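Side-chain contacts in protein F-112 (Sulfolobus virus-like particle ssv1, PDB 2VQC), which is essential for virus function and, as a winged-helix protein, probably binds DNA: residues 13-16 against 17-20; 58-61 against 62-65; 33-36 against 37-41. All coordinates share one frame; numbering follows the deposited sequence.

Contact 1. Residues 13-16 against 17-20; sequences SYKM and AEIM
Ala17 sits against the turn before it: its CB lies 3.4 Å from Ser13 O and nearly as close to the carbonyl oxygen of Tyr14, while its amide donates to Ser13 O. A methyl group suits this buried place, because the same side of the helix is pressed on Ile56 of helix 43-59, where Tyr14 also packs.

Glu18 comes next, its N bonded to Tyr14 O at 3.0 Å. Its side chain runs back over the preceding turn. With CG held beside its own backbone N (chi1 -73°) and the chain extended beyond it, the carboxylate reaches the tyrosine ring, and OE2 stops 3.5 Å from Tyr14 CE2. Ring and carboxylate planes stand 48° apart, so the two flat groups meet at a slant instead of stacking. The pairing fits a place near the surface, where the carboxylate can probably stay charged and solvated while the CG methylene lies against the ring carbon CE2.

All of this belongs to the first two turns of helix 13-27, the opening helix of the winged-helix domain, held by i to i+4 backbone bonds.

The bond from Ile19 N to Lys15 O is weak at 3.4 Å; among the side chains, Ile19 CD1 meets Met16 CE at 3.8 Å. Bends at chi2 and chi3 of Met16, a selenomethionine, bring CE round to this methyl, and the two apolar chains lie alongside, pointing the same way.

Met20, also selenomethionine, donates its N to Met16 O. Its bent, flexible chain lets it pack among Ile35, Gln38 and Phe39 of helix 32-39.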
ATOM      1  N   SER A  13      11.087   3.274  -3.271  1.00 23.79           N
ATOM      2  CA  SER A  13       9.892   2.544  -2.821  1.00 23.62           C
ATOM      3  C   SER A  13       9.008   3.372  -1.898  1.00 23.38           C
ATOM      4  O   SER A  13       7.776   3.263  -1.945  1.00 23.21           O
ATOM      5  CB  SER A  13      10.289   1.256  -2.097  1.00 23.63           C
ATOM      6  OG  SER A  13      10.828   0.309  -3.001  1.00 24.50           O
ATOM      7  N   TYR A  14       9.639   4.193  -1.061  1.00 23.05           N
ATOM      8  CA  TYR A  14       8.911   5.028  -0.116  1.00 22.97           C
ATOM      9  C   TYR A  14       8.104   6.121  -0.815  1.00 22.61           C
ATOM     10  O   TYR A  14       6.934   6.320  -0.492  1.00 22.24           O
ATOM     11  CB  TYR A  14       9.857   5.643   0.915  1.00 23.00           C
ATOM     12  CG  TYR A  14       9.122   6.267   2.074  1.00 23.35           C
ATOM     13  CD1 TYR A  14       8.687   5.490   3.147  1.00 23.47           C
ATOM     14  CD2 TYR A  14       8.846   7.634   2.094  1.00 23.75           C
ATOM     15  CE1 TYR A  14       8.003   6.060   4.212  1.00 23.43           C
ATOM     16  CE2 TYR A  14       8.161   8.214   3.156  1.00 23.42           C
ATOM     17  CZ  TYR A  14       7.745   7.422   4.210  1.00 23.49           C
ATOM     18  OH  TYR A  14       7.068   7.999   5.264  1.00 23.67           O
ATOM     19  N   LYS A  15       8.727   6.822  -1.761  1.00 22.44           N
ATOM     20  CA  LYS A  15       8.025   7.838  -2.553  1.00 22.65           C
ATOM     21  C   LYS A  15       6.830   7.248  -3.309  1.00 22.72           C
ATOM     22  O   LYS A  15       5.785   7.896  -3.429  1.00 22.67           O
ATOM     23  CB  LYS A  15       8.967   8.511  -3.550  1.00 22.58           C
ATOM     24  CG  LYS A  15       9.990   9.439  -2.927  1.00 22.60           C
ATOM     25  CD  LYS A  15      10.875  10.046  -4.008  1.00 22.85           C
ATOM     26  CE  LYS A  15      11.955  10.956  -3.443  1.00 22.71           C
ATOM     27  NZ  LYS A  15      12.845  11.456  -4.527  1.00 22.80           N
HETATM   28  N   MSE A  16       6.985   6.018  -3.799  1.00 22.70           N
HETATM   29  CA  MSE A  16       5.912   5.319  -4.509  1.00 22.78           C
HETATM   30  C   MSE A  16       4.781   4.970  -3.556  1.00 22.34           C
HETATM   31  O   MSE A  16       3.606   5.031  -3.924  1.00 21.84           O
HETATM   32  CB  MSE A  16       6.413   4.009  -5.130  1.00 23.33           C
HETATM   33  CG  MSE A  16       7.704   4.092  -5.917  1.00 25.41           C
HETATM   34 SE   MSE A  16       7.479   4.735  -7.706  1.00 30.54          SE
HETATM   35  CE  MSE A  16       7.196   6.642  -7.310  1.00 30.45           C
ATOM     36  N   ALA A  17       5.153   4.569  -2.341  1.00 22.15           N
ATOM     37  CA  ALA A  17       4.184   4.189  -1.315  1.00 21.98           C
ATOM     38  C   ALA A  17       3.359   5.382  -0.852  1.00 21.85           C
ATOM     39  O   ALA A  17       2.179   5.227  -0.537  1.00 21.95           O
ATOM     40  CB  ALA A  17       4.885   3.543  -0.136  1.00 22.05           C
ATOM     41  N   GLU A  18       3.979   6.563  -0.809  1.00 21.61           N
ATOM     42  CA  GLU A  18       3.264   7.805  -0.487  1.00 21.47           C
ATOM     43  C   GLU A  18       2.170   8.075  -1.516  1.00 21.04           C
ATOM     44  O   GLU A  18       1.088   8.545  -1.168  1.00 20.81           O
ATOM     45  CB  GLU A  18       4.223   9.005  -0.411  1.00 21.31           C
ATOM     46  CG  GLU A  18       5.114   9.014   0.831  1.00 21.98           C
ATOM     47  CD  GLU A  18       6.099  10.182   0.858  1.00 22.46           C
ATOM     48  OE1 GLU A  18       6.775  10.431  -0.166  1.00 24.72           O
ATOM     49  OE2 GLU A  18       6.210  10.847   1.912  1.00 24.00           O
ATOM     50  N   ILE A  19       2.451   7.769  -2.780  1.00 20.76           N
ATOM     51  CA  ILE A  19       1.444   7.913  -3.837  1.00 20.53           C
ATOM     52  C   ILE A  19       0.281   6.966  -3.547  1.00 20.25           C
ATOM     53  O   ILE A  19      -0.882   7.371  -3.597  1.00 20.17           O
ATOM     54  CB  ILE A  19       2.028   7.648  -5.246  1.00 20.39           C
ATOM     55  CG1 ILE A  19       3.129   8.668  -5.563  1.00 20.19           C
ATOM     56  CG2 ILE A  19       0.937   7.720  -6.320  1.00 20.60           C
ATOM     57  CD1 ILE A  19       3.866   8.394  -6.852  1.00 20.24           C
HETATM   58  N   MSE A  20       0.601   5.720  -3.212  1.00 20.09           N
HETATM   59  CA  MSE A  20      -0.427   4.729  -2.913  1.00 20.22           C
HETATM   60  C   MSE A  20      -1.229   5.095  -1.664  1.00 20.12           C
HETATM   61  O   MSE A  20      -2.417   4.810  -1.596  1.00 20.07           O
HETATM   62  CB  MSE A  20       0.184   3.338  -2.731  1.00 20.30           C
HETATM   63  CG  MSE A  20       0.872   2.750  -3.961  1.00 21.10           C
HETATM   64 SE   MSE A  20      -0.186   2.742  -5.623  1.00 21.23          SE
HETATM   65  CE  MSE A  20       0.120   4.560  -6.078  1.00 24.23           C
TER

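Contact 2. Residues 58-61 against 62-65; sequences ERHP and DECE
The turn that carries the chain from helix 43-59 into strand 64-68, the first long strand of the wing hairpin, is closed by His60, Glu63 and Cys64. His60 O is its central acceptor and takes two amides. Cys64 N approaches it at 3.0 Å almost straight along the carbonyl bond. Glu63 N is equally near but comes from above the carbonyl plane, 55° out of it, so the two donors use different regions of the same oxygen.

Pro61 and Asp62 form the outer part of the turn. The proline ring fixes phi at a value the bend can use, and having no N-H it asks for no acceptor there. Asp62 has its CG between its own N and carbonyl carbon (chi1 61°), which folds the short chain back until OD1 lies 3.6 Å from His60 C.

His60 and Glu63 run side by side, pointing the same way, with ring and carboxylate planes 21° apart. Glu63 OE1 is 3.7 Å from His60 CB, a packing contact; its hydrogen-bond partner is Tyr21 OH, while OE2 makes a salt bridge to Lys79. On the ring, His60 ND1 makes a weak hydrogen bond to Ile56 O. A water molecule links the two limbs of the turn, donating to Pro61 O at 2.7 Å and to Cys64 O at 2.9 Å.

Cys64 SG forms the disulfide with Cys57 in the helix, so the turn is spanned by a covalent bond as well as by hydrogen bonds. Together they tie the end of the helix to the start of the strand. Any electrostatic effect of Glu63 on the neighbouring His60 is probably softened, because its carboxylate is already held by Tyr21 and Lys79.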
ATOM      1  N   GLU A  58       1.720   2.085   9.522  1.00 25.83           N
ATOM      2  CA  GLU A  58       2.076   1.888  10.926  1.00 26.26           C
ATOM      3  C   GLU A  58       2.426   3.204  11.629  1.00 26.50           C
ATOM      4  O   GLU A  58       2.310   3.298  12.851  1.00 26.97           O
ATOM      5  CB  GLU A  58       3.213   0.862  11.053  1.00 26.15           C
ATOM      6  CG  GLU A  58       2.737  -0.571  10.770  1.00 26.61           C
ATOM      7  CD  GLU A  58       3.863  -1.579  10.584  1.00 26.92           C
ATOM      8  OE1 GLU A  58       4.902  -1.238   9.976  1.00 28.41           O
ATOM      9  OE2 GLU A  58       3.695  -2.733  11.032  1.00 27.58           O
ATOM     10  N   ARG A  59       2.828   4.222  10.864  1.00 26.62           N
ATOM     11  CA  ARG A  59       3.040   5.565  11.419  1.00 26.66           C
ATOM     12  C   ARG A  59       1.730   6.307  11.694  1.00 26.78           C
ATOM     13  O   ARG A  59       1.723   7.301  12.428  1.00 26.82           O
ATOM     14  CB  ARG A  59       3.922   6.402  10.491  1.00 26.55           C
ATOM     15  CG  ARG A  59       5.322   5.858  10.366  1.00 26.63           C
ATOM     16  CD  ARG A  59       6.100   6.494   9.229  1.00 27.00           C
ATOM     17  NE  ARG A  59       7.358   5.781   8.998  1.00 27.34           N
ATOM     18  CZ  ARG A  59       8.365   6.222   8.247  1.00 27.54           C
ATOM     19  NH1 ARG A  59       8.296   7.398   7.630  1.00 27.60           N
ATOM     20  NH2 ARG A  59       9.459   5.479   8.121  1.00 27.93           N
ATOM     21  N   HIS A  60       0.633   5.833  11.102  1.00 26.88           N
ATOM     22  CA  HIS A  60      -0.679   6.464  11.253  1.00 26.89           C
ATOM     23  C   HIS A  60      -1.757   5.417  11.534  1.00 26.97           C
ATOM     24  O   HIS A  60      -2.650   5.198  10.710  1.00 27.09           O
ATOM     25  CB  HIS A  60      -1.027   7.242   9.987  1.00 26.87           C
ATOM     26  CG  HIS A  60      -0.004   8.263   9.610  1.00 26.64           C
ATOM     27  ND1 HIS A  60       0.861   8.094   8.549  1.00 26.78           N
ATOM     28  CD2 HIS A  60       0.307   9.459  10.161  1.00 26.87           C
ATOM     29  CE1 HIS A  60       1.652   9.148   8.457  1.00 26.89           C
ATOM     30  NE2 HIS A  60       1.337   9.990   9.423  1.00 26.68           N
ATOM     31  N   PRO A  61      -1.686   4.770  12.707  1.00 27.03           N
ATOM     32  CA  PRO A  61      -2.621   3.680  13.012  1.00 27.11           C
ATOM     33  C   PRO A  61      -4.068   4.147  13.213  1.00 27.09           C
ATOM     34  O   PRO A  61      -4.991   3.325  13.163  1.00 26.91           O
ATOM     35  CB  PRO A  61      -2.053   3.085  14.305  1.00 27.10           C
ATOM     36  CG  PRO A  61      -1.307   4.203  14.939  1.00 26.92           C
ATOM     37  CD  PRO A  61      -0.754   5.026  13.822  1.00 26.94           C
ATOM     38  N   ASP A  62      -4.254   5.446  13.444  1.00 27.09           N
ATOM     39  CA  ASP A  62      -5.593   6.045  13.521  1.00 27.30           C
ATOM     40  C   ASP A  62      -6.244   6.286  12.149  1.00 27.14           C
ATOM     41  O   ASP A  62      -7.444   6.548  12.079  1.00 27.09           O
ATOM     42  CB  ASP A  62      -5.549   7.362  14.310  1.00 27.39           C
ATOM     43  CG  ASP A  62      -4.643   8.402  13.670  1.00 27.99           C
ATOM     44  OD1 ASP A  62      -3.485   8.060  13.333  1.00 29.16           O
ATOM     45  OD2 ASP A  62      -5.085   9.559  13.512  1.00 28.99           O
ATOM     46  N   GLU A  63      -5.452   6.212  11.076  1.00 27.31           N
ATOM     47  CA  GLU A  63      -5.940   6.422   9.701  1.00 27.36           C
ATOM     48  C   GLU A  63      -5.971   5.136   8.884  1.00 27.61           C
ATOM     49  O   GLU A  63      -6.899   4.906   8.110  1.00 27.47           O
ATOM     50  CB  GLU A  63      -5.040   7.410   8.956  1.00 27.33           C
ATOM     51  CG  GLU A  63      -4.925   8.787   9.581  1.00 27.33           C
ATOM     52  CD  GLU A  63      -4.035   9.725   8.775  1.00 27.18           C
ATOM     53  OE1 GLU A  63      -3.281   9.247   7.901  1.00 26.26           O
ATOM     54  OE2 GLU A  63      -4.090  10.948   9.017  1.00 28.11           O
ATOM     55  N   CYS A  64      -4.926   4.329   9.027  1.00 28.14           N
ATOM     56  CA  CYS A  64      -4.726   3.154   8.195  1.00 28.34           C
ATOM     57  C   CYS A  64      -4.694   1.884   9.037  1.00 28.55           C
ATOM     58  O   CYS A  64      -4.236   1.882  10.185  1.00 28.57           O
ATOM     59  CB  CYS A  64      -3.418   3.270   7.401  1.00 28.19           C
ATOM     60  SG  CYS A  64      -3.173   1.865   6.269  1.00 29.14           S
ATOM     61  N   GLU A  65      -5.176   0.800   8.444  1.00 28.83           N
ATOM     62  CA  GLU A  65      -5.187  -0.502   9.085  1.00 29.13           C
ATOM     63  C   GLU A  65      -4.685  -1.541   8.094  1.00 29.18           C
ATOM     64  O   GLU A  65      -5.233  -1.682   6.996  1.00 29.04           O
ATOM     65  CB  GLU A  65      -6.606  -0.848   9.522  1.00 29.20           C
ATOM     66  CG  GLU A  65      -6.689  -2.026  10.474  1.00 29.64           C
ATOM     67  CD  GLU A  65      -8.117  -2.442  10.760  1.00 29.69           C
ATOM     68  OE1 GLU A  65      -9.011  -2.116   9.951  1.00 30.63           O
ATOM     69  OE2 GLU A  65      -8.344  -3.106  11.793  1.00 31.00           O
TER
HETATM   70  O   HOH W   1      -4.659   0.714  12.766  1.00 27.36           O

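Contact 3. Residues 33-36 against 37-41; sequences EDIL and AQFEI
With chi1 at -61°, Ile35 has its CG2 branch anti to the backbone N, and Phe39, its CG beside its own N (chi1 -67°), swings its ring back along the helix to meet it. CG2 of Ile35 touches Phe39 CD2 at 3.9 Å, branch against ring carbon. Ile41 CD1 comes to 4.3 Å from the same methyl, so this one branch meets two apolar neighbours. Leu36 CD2 lies 3.2 Å from Ile41 O. Over one ring face, 4.0 Å above its centre, lies the CG methylene of Gln38. The aliphatic part of glutamine thus serves as ring cover.

Beneath the side chains, Phe39 N donates to Ile35 O at 3.1 Å, and Glu40 N closes the last turn on Leu36 O. Glu40 has positive phi, which turns the chain out of the helix. A water then donates to Leu36 O at 3.2 Å and to Ile41 O at 2.6 Å, bridging the final turn to the departing chain.

Ile35, Leu36, Phe39 and Ile41 suit their places because they face Ala46 and Ile49 of helix 43-59. This is the C-terminal end of helix 32-39 and the turn to helix 43-59, the helix-turn-helix part of the winged-helix fold.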
ATOM      1  N   GLU A  33      -2.475  -5.965  -6.012  1.00 17.92           N
ATOM      2  CA  GLU A  33      -2.994  -5.787  -7.378  1.00 18.00           C
ATOM      3  C   GLU A  33      -3.227  -4.329  -7.754  1.00 17.86           C
ATOM      4  O   GLU A  33      -3.053  -3.956  -8.920  1.00 17.75           O
ATOM      5  CB  GLU A  33      -4.302  -6.564  -7.590  1.00 18.05           C
ATOM      6  CG  GLU A  33      -4.149  -8.088  -7.563  1.00 18.20           C
ATOM      7  CD  GLU A  33      -4.288  -8.686  -6.172  1.00 17.79           C
ATOM      8  OE1 GLU A  33      -4.077  -7.971  -5.172  1.00 18.72           O
ATOM      9  OE2 GLU A  33      -4.607  -9.883  -6.082  1.00 17.76           O
ATOM     10  N   ASP A  34      -3.636  -3.514  -6.780  1.00 17.93           N
ATOM     11  CA  ASP A  34      -3.832  -2.072  -7.000  1.00 18.01           C
ATOM     12  C   ASP A  34      -2.511  -1.336  -7.268  1.00 17.93           C
ATOM     13  O   ASP A  34      -2.468  -0.385  -8.048  1.00 18.05           O
ATOM     14  CB  ASP A  34      -4.540  -1.433  -5.801  1.00 18.03           C
ATOM     15  CG  ASP A  34      -5.963  -1.938  -5.626  1.00 18.59           C
ATOM     16  OD1 ASP A  34      -6.746  -1.841  -6.592  1.00 19.35           O
ATOM     17  OD2 ASP A  34      -6.303  -2.423  -4.524  1.00 18.99           O
ATOM     18  N   ILE A  35      -1.442  -1.779  -6.614  1.00 17.81           N
ATOM     19  CA  ILE A  35      -0.111  -1.216  -6.834  1.00 17.82           C
ATOM     20  C   ILE A  35       0.395  -1.606  -8.224  1.00 17.76           C
ATOM     21  O   ILE A  35       0.965  -0.784  -8.945  1.00 17.65           O
ATOM     22  CB  ILE A  35       0.884  -1.701  -5.751  1.00 17.74           C
ATOM     23  CG1 ILE A  35       0.418  -1.247  -4.354  1.00 17.71           C
ATOM     24  CG2 ILE A  35       2.295  -1.200  -6.053  1.00 17.77           C
ATOM     25  CD1 ILE A  35       1.255  -1.791  -3.199  1.00 17.81           C
ATOM     26  N   LEU A  36       0.180  -2.870  -8.588  1.00 17.92           N
ATOM     27  CA  LEU A  36       0.549  -3.386  -9.905  1.00 18.09           C
ATOM     28  C   LEU A  36      -0.185  -2.662 -11.038  1.00 18.08           C
ATOM     29  O   LEU A  36       0.411  -2.371 -12.071  1.00 17.78           O
ATOM     30  CB  LEU A  36       0.279  -4.895  -9.986  1.00 18.11           C
ATOM     31  CG  LEU A  36       1.268  -5.777  -9.215  1.00 18.66           C
ATOM     32  CD1 LEU A  36       0.674  -7.146  -8.911  1.00 18.99           C
ATOM     33  CD2 LEU A  36       2.563  -5.928  -9.989  1.00 18.40           C
ATOM     34  N   ALA A  37      -1.470  -2.373 -10.835  1.00 18.33           N
ATOM     35  CA  ALA A  37      -2.292  -1.721 -11.856  1.00 18.51           C
ATOM     36  C   ALA A  37      -1.944  -0.245 -11.977  1.00 18.86           C
ATOM     37  O   ALA A  37      -1.850   0.293 -13.078  1.00 18.63           O
ATOM     38  CB  ALA A  37      -3.781  -1.891 -11.549  1.00 18.43           C
ATOM     39  N   GLN A  38      -1.754   0.409 -10.840  1.00 19.29           N
ATOM     40  CA  GLN A  38      -1.416   1.831 -10.830  1.00 19.52           C
ATOM     41  C   GLN A  38      -0.101   2.127 -11.560  1.00 19.41           C
ATOM     42  O   GLN A  38      -0.042   3.031 -12.392  1.00 19.15           O
ATOM     43  CB  GLN A  38      -1.342   2.343  -9.387  1.00 19.63           C
ATOM     44  CG  GLN A  38      -0.946   3.812  -9.248  1.00 19.81           C
ATOM     45  CD  GLN A  38      -1.913   4.758  -9.908  1.00 20.40           C
ATOM     46  OE1 GLN A  38      -3.117   4.518  -9.913  1.00 21.25           O
ATOM     47  NE2 GLN A  38      -1.394   5.862 -10.450  1.00 21.57           N
ATOM     48  N   PHE A  39       0.937   1.355 -11.249  1.00 19.55           N
ATOM     49  CA  PHE A  39       2.289   1.645 -11.732  1.00 19.76           C
ATOM     50  C   PHE A  39       2.735   0.849 -12.966  1.00 20.02           C
ATOM     51  O   PHE A  39       3.650   1.282 -13.678  1.00 19.78           O
ATOM     52  CB  PHE A  39       3.294   1.445 -10.594  1.00 19.63           C
ATOM     53  CG  PHE A  39       3.154   2.444  -9.468  1.00 19.30           C
ATOM     54  CD1 PHE A  39       3.129   3.810  -9.724  1.00 18.99           C
ATOM     55  CD2 PHE A  39       3.071   2.015  -8.144  1.00 19.47           C
ATOM     56  CE1 PHE A  39       3.018   4.734  -8.683  1.00 19.32           C
ATOM     57  CE2 PHE A  39       2.961   2.934  -7.101  1.00 19.22           C
ATOM     58  CZ  PHE A  39       2.933   4.292  -7.375  1.00 19.13           C
ATOM     59  N   GLU A  40       2.079  -0.286 -13.225  1.00 20.48           N
ATOM     60  CA  GLU A  40       2.416  -1.187 -14.343  1.00 20.91           C
ATOM     61  C   GLU A  40       3.859  -1.708 -14.246  1.00 20.96           C
ATOM     62  O   GLU A  40       4.658  -1.604 -15.187  1.00 20.57           O
ATOM     63  CB  GLU A  40       2.147  -0.530 -15.700  1.00 20.94           C
ATOM     64  CG  GLU A  40       0.685  -0.206 -15.917  1.00 22.32           C
ATOM     65  CD  GLU A  40       0.379   0.295 -17.317  1.00 22.66           C
ATOM     66  OE1 GLU A  40       1.228   0.140 -18.223  1.00 25.48           O
ATOM     67  OE2 GLU A  40      -0.730   0.839 -17.513  1.00 26.10           O
ATOM     68  N   ILE A  41       4.138  -2.308 -13.091  1.00 20.90           N
ATOM     69  CA  ILE A  41       5.458  -2.782 -12.715  1.00 21.05           C
ATOM     70  C   ILE A  41       5.408  -4.279 -12.409  1.00 20.92           C
ATOM     71  O   ILE A  41       4.343  -4.899 -12.460  1.00 20.93           O
ATOM     72  CB  ILE A  41       5.977  -2.020 -11.465  1.00 21.07           C
ATOM     73  CG1 ILE A  41       4.926  -2.047 -10.341  1.00 21.06           C
ATOM     74  CG2 ILE A  41       6.337  -0.590 -11.841  1.00 21.26           C
ATOM     75  CD1 ILE A  41       5.442  -1.601  -8.997  1.00 21.38           C
TER
HETATM   76  O   HOH W   2       2.096  -4.531 -13.676  1.00 36.46           O

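How the contacts relate
Contact 1 is partly buried, whereas contacts 2 and 3 lie at the surface. Contacts 1 and 3 meet directly across the helical core, where Met20 of helix 13-27 joins the two. Both are helical turns held by backbone bonds, but contact 3 also includes a helix end and a bridging water. Contact 2 depends on a doubly used carbonyl oxygen, a water and a disulfide, where helix gives way to strand. It approaches contact 1 through Arg59 and Tyr14, yet stays about 11 Å from contact 3 at the nearest atoms, on the opposite side of the chain's centre.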